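Local coordinates for protein beta-mannosidase (Hypocrea lixii, PDB 4UOJ) that probably hydrolyses terminal, non-reducing beta-D-mannose residues from beta-mannosides, as a glycoside hydrolase of family 2, at residues 239-244 against 546-551; 876-881 against 909-914; 883-888 against 903-908. All coordinates share one frame; numbering follows the deposited sequence.

Contact 1. Residues 239-244 against 546-551; sequences GQFNNF and IDLDLP. With BMA (beta-D-mannopyranose), chain F; MAN (alpha-D-mannopyranose), chain B.
Ile546 is held between three side chains of 239-244, a loop that follows a strand of the immunoglobulin-like sandwich domain and meets the (beta/alpha)8 barrel characteristic of family 2 glycoside hydrolases. Ile546 CG2 sits between two rings, at the edge of Phe241, 4.0 Å from its CE2, and near Phe244 CE1. CB of the isoleucine also meets Phe244 CE1, the two side chains running antiparallel to each other. Ile546 CD1, at the end of the longer branch, meets Asn243 CB at 3.5 Å, the two side chains crossing at about a right angle. With its CG opposite the backbone N (chi1 -175°), Phe241 carries its ring far enough to reach Leu548 as well, where Phe241 CZ lies 3.9 Å from Leu548 CD1. Phe522 of helix 506-528 touches Phe241, Ile546 and Leu548, so the cluster also rests on that helix.

A type II turn from Phe241 to Phe244 brings both rings to the same partner. Asn243 suits its third position, where phi is positive, and its side-chain ND2 donates to Tyr534 O. Asn242 ND2 donates to the carbonyls of Ser529 and Ile532, tying the turn to the segment beyond the helix.

Past Ile546 the chain makes a type I turn from Asp547 to Leu550. Leu548 O lies 3.0 Å from O4 of a bound beta-mannose, and O6 of an alpha-mannose bonds weakly to Leu550 O. An aspartate suits the turn's first position because it can form an Asx turn: Asp547 OD1 accepts from Asp549 N at 3.1 Å, the N-H approaching from above the carboxylate plane.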
# COMPACT_ATOMS: atom_id res chain seq x y z
N GLY A 239 15.56 26.62 2.48
CA GLY A 239 16.36 26.15 3.61
C GLY A 239 15.97 24.78 4.15
O GLY A 239 16.52 24.35 5.17
N GLN A 240 15.03 24.11 3.49
CA GLN A 240 14.51 22.81 3.91
C GLN A 240 15.53 21.69 3.72
O GLN A 240 16.23 21.63 2.69
CB GLN A 240 13.20 22.47 3.17
CG GLN A 240 12.51 21.19 3.63
CD GLN A 240 11.11 20.97 3.06
OE1 GLN A 240 10.52 21.84 2.42
NE2 GLN A 240 10.55 19.80 3.35
N PHE A 241 15.58 20.80 4.71
CA PHE A 241 16.41 19.60 4.64
C PHE A 241 15.60 18.37 5.05
O PHE A 241 14.69 18.46 5.88
CB PHE A 241 17.71 19.74 5.48
CG PHE A 241 18.65 18.55 5.33
CD1 PHE A 241 19.24 18.25 4.09
CD2 PHE A 241 18.89 17.69 6.42
CE1 PHE A 241 20.06 17.13 3.95
CE2 PHE A 241 19.72 16.57 6.27
CZ PHE A 241 20.30 16.30 5.04
N ASN A 242 15.94 17.21 4.47
CA ASN A 242 15.26 15.95 4.77
C ASN A 242 15.27 15.67 6.28
O ASN A 242 16.27 15.95 6.94
CB ASN A 242 15.95 14.78 4.02
CG ASN A 242 16.41 15.13 2.63
OD1 ASN A 242 17.37 15.90 2.44
ND2 ASN A 242 15.76 14.56 1.64
N ASN A 243 14.14 15.15 6.82
CA ASN A 243 13.95 14.78 8.23
C ASN A 243 13.87 15.91 9.26
O ASN A 243 13.67 15.64 10.45
CB ASN A 243 14.96 13.71 8.66
CG ASN A 243 14.78 12.42 7.92
OD1 ASN A 243 15.13 12.29 6.76
ND2 ASN A 243 14.24 11.43 8.62
N PHE A 244 13.96 17.16 8.81
CA PHE A 244 13.82 18.32 9.70
C PHE A 244 12.61 19.16 9.32
O PHE A 244 12.30 19.29 8.12
CB PHE A 244 15.12 19.15 9.71
CG PHE A 244 16.27 18.43 10.35
CD1 PHE A 244 17.11 17.60 9.60
CD2 PHE A 244 16.51 18.56 11.71
CE1 PHE A 244 18.18 16.92 10.19
CE2 PHE A 244 17.57 17.88 12.32
CZ PHE A 244 18.40 17.06 11.55
N ILE A 546 21.52 13.27 12.48
CA ILE A 546 21.60 13.29 11.05
C ILE A 546 22.55 14.39 10.63
O ILE A 546 22.33 15.55 10.91
CB ILE A 546 20.22 13.50 10.41
CG1 ILE A 546 19.32 12.32 10.69
CG2 ILE A 546 20.36 13.69 8.92
CD1 ILE A 546 17.90 12.48 10.21
N ASP A 547 23.60 14.01 9.92
CA ASP A 547 24.64 14.93 9.49
C ASP A 547 25.41 14.31 8.34
O ASP A 547 26.08 13.30 8.52
CB ASP A 547 25.58 15.27 10.67
CG ASP A 547 26.53 16.41 10.42
OD1 ASP A 547 26.60 16.87 9.24
OD2 ASP A 547 27.21 16.84 11.40
N LEU A 548 25.35 14.95 7.17
CA LEU A 548 26.02 14.50 5.96
C LEU A 548 27.57 14.52 6.06
O LEU A 548 28.27 13.88 5.28
CB LEU A 548 25.50 15.27 4.75
CG LEU A 548 24.07 14.95 4.28
CD1 LEU A 548 23.69 15.86 3.12
CD2 LEU A 548 23.95 13.51 3.80
N ASP A 549 28.09 15.24 7.06
CA ASP A 549 29.51 15.32 7.36
C ASP A 549 30.02 14.03 8.01
O ASP A 549 31.23 13.78 7.99
CB ASP A 549 29.80 16.51 8.29
CG ASP A 549 29.52 17.87 7.64
OD1 ASP A 549 29.99 18.07 6.50
OD2 ASP A 549 28.87 18.71 8.27
N LEU A 550 29.12 13.23 8.60
CA LEU A 550 29.49 11.98 9.29
C LEU A 550 29.73 10.82 8.31
O LEU A 550 29.01 10.71 7.30
CB LEU A 550 28.44 11.60 10.34
CG LEU A 550 28.20 12.58 11.49
CD1 LEU A 550 27.00 12.17 12.32
CD2 LEU A 550 29.43 12.76 12.37
N PRO A 551 30.70 9.91 8.61
CA PRO A 551 30.93 8.76 7.72
C PRO A 551 29.68 7.92 7.47
O PRO A 551 29.49 7.39 6.37
CB PRO A 551 32.07 7.97 8.39
CG PRO A 551 32.16 8.51 9.79
CD PRO A 551 31.64 9.91 9.76
C1 BMA F . 28.71 13.34 -1.38
C2 BMA F . 29.63 12.70 -0.35
C3 BMA F . 28.80 12.63 0.93
C4 BMA F . 28.32 14.02 1.31
C5 BMA F . 27.65 14.74 0.12
C6 BMA F . 27.36 16.19 0.37
O2 BMA F . 30.82 13.51 -0.24
O3 BMA F . 29.51 12.00 1.99
O4 BMA F . 27.39 13.89 2.37
O5 BMA F . 28.51 14.71 -1.04
O6 BMA F . 26.92 16.82 -0.84
C1 MAN B . 34.36 13.13 2.95
C2 MAN B . 35.75 12.52 3.19
C3 MAN B . 35.64 11.00 3.31
C4 MAN B . 34.62 10.61 4.38
C5 MAN B . 33.28 11.28 4.09
C6 MAN B . 32.22 11.05 5.17
O2 MAN B . 36.34 13.06 4.37
O3 MAN B . 36.93 10.48 3.62
O4 MAN B . 34.45 9.21 4.35
O5 MAN B . 33.46 12.71 4.00
O6 MAN B . 31.02 11.82 4.92

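Contact 2. Residues 876-881 against 909-914; sequences TVEATA and GEKKEV. With CD (cadmium ion), chain C.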
# COMPACT_ATOMS: atom_id res chain seq x y z
N THR A 876 -33.38 -1.34 1.98
CA THR A 876 -33.94 -1.15 3.31
C THR A 876 -33.82 -2.47 4.05
O THR A 876 -34.25 -3.51 3.55
CB THR A 876 -35.36 -0.57 3.27
OG1 THR A 876 -35.32 0.71 2.63
CG2 THR A 876 -35.95 -0.41 4.67
N VAL A 877 -33.16 -2.42 5.21
CA VAL A 877 -32.94 -3.59 6.05
C VAL A 877 -33.70 -3.36 7.35
O VAL A 877 -33.48 -2.37 8.04
CB VAL A 877 -31.44 -3.88 6.33
CG1 VAL A 877 -31.27 -5.29 6.89
CG2 VAL A 877 -30.59 -3.71 5.07
N GLU A 878 -34.58 -4.29 7.67
CA GLU A 878 -35.32 -4.25 8.91
C GLU A 878 -35.31 -5.58 9.64
O GLU A 878 -35.63 -6.60 9.05
CB GLU A 878 -36.77 -3.79 8.65
CG GLU A 878 -37.57 -3.49 9.91
CD GLU A 878 -39.04 -3.20 9.70
OE1 GLU A 878 -39.53 -3.33 8.54
OE2 GLU A 878 -39.71 -2.85 10.70
N ALA A 879 -34.98 -5.51 10.92
CA ALA A 879 -35.12 -6.59 11.85
C ALA A 879 -36.51 -6.55 12.47
O ALA A 879 -36.92 -5.59 13.03
CB ALA A 879 -34.07 -6.47 12.92
N THR A 880 -37.21 -7.63 12.34
CA THR A 880 -38.60 -7.68 12.63
C THR A 880 -38.91 -8.30 13.98
O THR A 880 -39.76 -7.82 14.69
CB THR A 880 -39.26 -8.36 11.42
OG1 THR A 880 -39.69 -7.34 10.52
CG2 THR A 880 -40.38 -9.28 11.76
N ALA A 881 -38.23 -9.36 14.34
CA ALA A 881 -38.52 -10.08 15.56
C ALA A 881 -37.67 -9.71 16.75
O ALA A 881 -38.07 -9.89 17.84
CB ALA A 881 -38.44 -11.57 15.30
N GLY A 909 -37.69 -2.92 14.36
CA GLY A 909 -38.48 -1.76 13.94
C GLY A 909 -37.69 -0.60 13.35
O GLY A 909 -38.27 0.27 12.70
N GLU A 910 -36.36 -0.58 13.58
CA GLU A 910 -35.44 0.43 13.06
C GLU A 910 -35.23 0.12 11.59
O GLU A 910 -34.75 -0.96 11.23
CB GLU A 910 -34.11 0.37 13.84
CG GLU A 910 -32.93 1.11 13.21
CD GLU A 910 -31.53 0.74 13.71
OE1 GLU A 910 -31.38 -0.11 14.64
OE2 GLU A 910 -30.55 1.31 13.15
N LYS A 911 -35.66 1.03 10.72
CA LYS A 911 -35.51 0.79 9.28
C LYS A 911 -34.21 1.46 8.87
O LYS A 911 -34.05 2.67 9.02
CB LYS A 911 -36.73 1.29 8.47
CG LYS A 911 -37.93 0.34 8.55
CD LYS A 911 -39.05 0.71 7.60
CE LYS A 911 -40.33 -0.01 7.96
NZ LYS A 911 -41.52 0.55 7.28
N LYS A 912 -33.27 0.63 8.43
CA LYS A 912 -31.93 1.02 8.04
C LYS A 912 -31.85 1.08 6.52
O LYS A 912 -32.18 0.11 5.85
CB LYS A 912 -30.93 0.01 8.63
CG LYS A 912 -29.48 0.13 8.17
CD LYS A 912 -28.64 0.97 9.11
CE LYS A 912 -27.17 0.91 8.75
NZ LYS A 912 -26.41 2.01 9.38
N GLU A 913 -31.43 2.22 5.99
CA GLU A 913 -31.22 2.45 4.56
C GLU A 913 -29.72 2.25 4.25
O GLU A 913 -28.87 2.86 4.89
CB GLU A 913 -31.66 3.85 4.18
CG GLU A 913 -33.15 3.98 3.97
CD GLU A 913 -33.64 5.38 3.71
OE1 GLU A 913 -32.84 6.21 3.24
OE2 GLU A 913 -34.82 5.65 4.01
N VAL A 914 -29.41 1.36 3.30
CA VAL A 914 -28.03 1.08 2.91
C VAL A 914 -27.87 1.27 1.39
O VAL A 914 -28.48 0.55 0.60
CB VAL A 914 -27.54 -0.32 3.37
CG1 VAL A 914 -26.11 -0.55 2.97
CG2 VAL A 914 -27.71 -0.52 4.87
CD CD C . -34.35 7.17 1.88
O HOH W 1 -34.57 -3.26 12.28
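An antiparallel strand pair of the C-terminal Ig-fold domain joins 876-881 to 909-914. Val877 and Lys912 form the hydrogen-bonded pair at its centre: Val877 N gives a nearly straight bond to Lys912 O (2.8 Å, 173° at the hydrogen), lying in the carbonyl plane. Lys912 N returns a bond to Val877 O at 3.0 Å, tilted somewhat from the plane of that carbonyl. Next to them, Thr876 and Glu913 are a non-hydrogen-bonded pair, and the CA of Thr876 makes a CA-H...O contact with Lys912 O.

The two faces of this sheet differ in character, as in a beta sandwich whose one face is turned to the core and the other to solvent. On the inner face Val877 CG2 approaches Val914 CG2 at 4.3 Å, and both valines also touch Leu889 of the opposing sheet; branched aliphatic side chains suit an extended strand packed against another layer. Lys912 starts on this face but bends at its second torsion (chi2 94°), which leads its amine away to a salt bridge with Asp901 and a cation-pi contact with Phe904.

On the outer face are Thr876, Glu878, Lys911 and Glu913. The extended chains of Glu878 and Lys911 cross obliquely, Glu878 OE1 lying 3.5 Å from Lys911 CE, while Glu878 OE1 and Lys911 NZ stay 4.5 Å apart, too far for a salt bridge. Glu913 runs alongside Thr876 and grips a cadmium ion with both carboxylate oxygens unequally, OE1 at 2.2 Å and OE2 at 2.7 Å. Where the strands part, Gly909, whose positive phi suits a residue without a side chain, donates its N-H to Ala879 O at 3.1 Å.

Contact 3. Residues 883-888 against 903-908; sequences VSLYTW and AFVLRP
Ser884 and Leu906 exchange two straight backbone hydrogen bonds, Ser884 N to Leu906 O and Leu906 N to Ser884 O, both 2.9 Å and both in the plane of the accepting carbonyl. Farther along, Thr887 N donates to Phe904 O, and Thr887 O receives weak bonds from both Ala903 N and Phe904 N. Ala903 and Phe904 thus share one partner, a G1 beta bulge, and Ala903 takes the positive phi of its first position. The small Ala903 CB fits there, 4.0 Å from Trp888 CE3.

Side-chain polar bonds form a chain. Ser884 OG donates to Thr887 OG1 at 2.7 Å, and Thr887 OG1 in turn donates to Phe904 O at 2.9 Å, so that carbonyl is gripped by the amide and the hydroxyl of a single residue. These hydroxyls lie buried, each with a use for its proton. The chain of bonds spans a second irregularity, a one-residue shift of register between Ser884 and Thr887, a bulge at which the backbone turns a corner; the strand belongs to a small three-stranded sheet of the Ig-fold sandwich. Tyr886, with positive phi at the corner, points away and bonds through its hydroxyl to Asp681.

Among the apolar contacts, the Phe904 ring is brought over Thr887 by a first torsion of 50°, which sets CG between backbone N and carbonyl carbon. Thr887 CB then stands over one face of the Phe904 ring in a CH-pi contact, 4.1 Å from its centroid. With a valine in place of Thr887, Phe904 O would probably lose its second donor and the Ser884 hydroxyl its acceptor inside a buried site. Toward the other end, Val905 CG1 meets Val883 CG1, and Val905 CG2 lies 4.0 Å from Leu885 CD2.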
# COMPACT_ATOMS: atom_id res chain seq x y z
N VAL A 883 -33.24 -8.26 18.00
CA VAL A 883 -31.93 -7.68 17.70
C VAL A 883 -31.16 -8.57 16.73
O VAL A 883 -31.10 -9.78 16.90
CB VAL A 883 -31.11 -7.34 18.97
CG1 VAL A 883 -29.71 -6.84 18.64
CG2 VAL A 883 -31.85 -6.33 19.83
N SER A 884 -30.57 -7.94 15.71
CA SER A 884 -29.72 -8.59 14.72
C SER A 884 -28.29 -8.09 14.94
O SER A 884 -28.05 -6.89 14.91
CB SER A 884 -30.21 -8.25 13.31
OG SER A 884 -29.31 -8.67 12.32
N LEU A 885 -27.36 -9.00 15.20
CA LEU A 885 -25.95 -8.67 15.39
C LEU A 885 -25.20 -9.05 14.12
O LEU A 885 -25.55 -10.04 13.48
CB LEU A 885 -25.35 -9.40 16.61
CG LEU A 885 -26.02 -9.20 17.98
CD1 LEU A 885 -25.36 -10.09 19.02
CD2 LEU A 885 -25.95 -7.77 18.44
N TYR A 886 -24.18 -8.27 13.76
CA TYR A 886 -23.37 -8.47 12.55
C TYR A 886 -24.25 -8.64 11.30
O TYR A 886 -24.05 -9.58 10.53
CB TYR A 886 -22.35 -9.64 12.71
CG TYR A 886 -21.43 -9.51 13.91
CD1 TYR A 886 -21.79 -10.03 15.14
CD2 TYR A 886 -20.20 -8.89 13.80
CE1 TYR A 886 -20.94 -9.92 16.25
CE2 TYR A 886 -19.35 -8.76 14.90
CZ TYR A 886 -19.73 -9.28 16.12
OH TYR A 886 -18.91 -9.17 17.20
N THR A 887 -25.23 -7.74 11.11
CA THR A 887 -26.12 -7.75 9.95
C THR A 887 -25.24 -7.60 8.72
O THR A 887 -24.42 -6.67 8.63
CB THR A 887 -27.18 -6.66 10.07
OG1 THR A 887 -27.76 -6.72 11.37
CG2 THR A 887 -28.26 -6.80 8.99
N TRP A 888 -25.33 -8.59 7.82
CA TRP A 888 -24.44 -8.68 6.69
C TRP A 888 -25.14 -8.77 5.35
O TRP A 888 -25.89 -9.71 5.09
CB TRP A 888 -23.43 -9.84 6.91
CG TRP A 888 -22.41 -9.99 5.82
CD1 TRP A 888 -22.38 -10.94 4.86
CD2 TRP A 888 -21.26 -9.16 5.60
NE1 TRP A 888 -21.27 -10.77 4.06
CE2 TRP A 888 -20.57 -9.68 4.49
CE3 TRP A 888 -20.74 -8.02 6.25
CZ2 TRP A 888 -19.41 -9.09 3.99
CZ3 TRP A 888 -19.59 -7.45 5.77
CH2 TRP A 888 -18.94 -7.97 4.65
N ALA A 903 -22.09 -5.10 8.46
CA ALA A 903 -21.70 -5.69 9.75
C ALA A 903 -22.07 -4.75 10.91
O ALA A 903 -21.22 -4.31 11.67
CB ALA A 903 -20.21 -6.06 9.75
N PHE A 904 -23.37 -4.43 10.99
CA PHE A 904 -23.96 -3.51 11.98
C PHE A 904 -25.03 -4.18 12.85
O PHE A 904 -25.53 -5.24 12.52
CB PHE A 904 -24.54 -2.26 11.28
CG PHE A 904 -25.45 -2.55 10.12
CD1 PHE A 904 -26.78 -2.86 10.32
CD2 PHE A 904 -24.98 -2.50 8.81
CE1 PHE A 904 -27.62 -3.15 9.24
CE2 PHE A 904 -25.82 -2.79 7.73
CZ PHE A 904 -27.14 -3.13 7.94
N VAL A 905 -25.36 -3.53 13.95
CA VAL A 905 -26.40 -3.95 14.86
C VAL A 905 -27.71 -3.31 14.40
O VAL A 905 -27.72 -2.14 14.05
CB VAL A 905 -26.05 -3.60 16.35
CG1 VAL A 905 -27.19 -3.95 17.30
CG2 VAL A 905 -24.78 -4.32 16.79
N LEU A 906 -28.79 -4.09 14.40
CA LEU A 906 -30.15 -3.64 14.09
C LEU A 906 -31.09 -3.98 15.25
O LEU A 906 -31.17 -5.14 15.66
CB LEU A 906 -30.68 -4.30 12.82
CG LEU A 906 -30.59 -3.55 11.50
CD1 LEU A 906 -31.35 -4.30 10.43
CD2 LEU A 906 -31.16 -2.17 11.60
N ARG A 907 -31.80 -2.98 15.75
CA ARG A 907 -32.81 -3.12 16.80
C ARG A 907 -34.14 -3.31 16.05
O ARG A 907 -34.27 -2.77 14.96
CB ARG A 907 -32.86 -1.86 17.66
CG ARG A 907 -31.63 -1.65 18.53
CD ARG A 907 -31.56 -0.25 19.12
NE ARG A 907 -32.60 -0.06 20.13
CZ ARG A 907 -32.73 1.03 20.88
NH1 ARG A 907 -31.88 2.03 20.75
NH2 ARG A 907 -33.71 1.09 21.78
N PRO A 908 -35.11 -4.09 16.59
CA PRO A 908 -36.35 -4.30 15.84
C PRO A 908 -37.13 -3.01 15.57
O PRO A 908 -37.21 -2.13 16.43
CB PRO A 908 -37.14 -5.28 16.72
CG PRO A 908 -36.56 -5.14 18.09
CD PRO A 908 -35.11 -4.82 17.87

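In the fold
From the N terminus, the chain first reaches 239-244, and contact 1 closes when 546-551 returns after about 300 residues, joining an early immunoglobulin-like domain to the flank of the central barrel. Contacts 2 and 3 come later, in series with it, on the opposite side of the chain's centre; the centres of contacts 1 and 2 are about 59 Å apart. Contact 3 is nested within the loop that contact 2 closes: 876-881 leads into 883-888, and 903-908 runs on into 909-914. One contact lies in each sheet of the C-terminal sandwich, and the layers meet where Leu906 CD1 packs 3.7 Å from Val877 CG1.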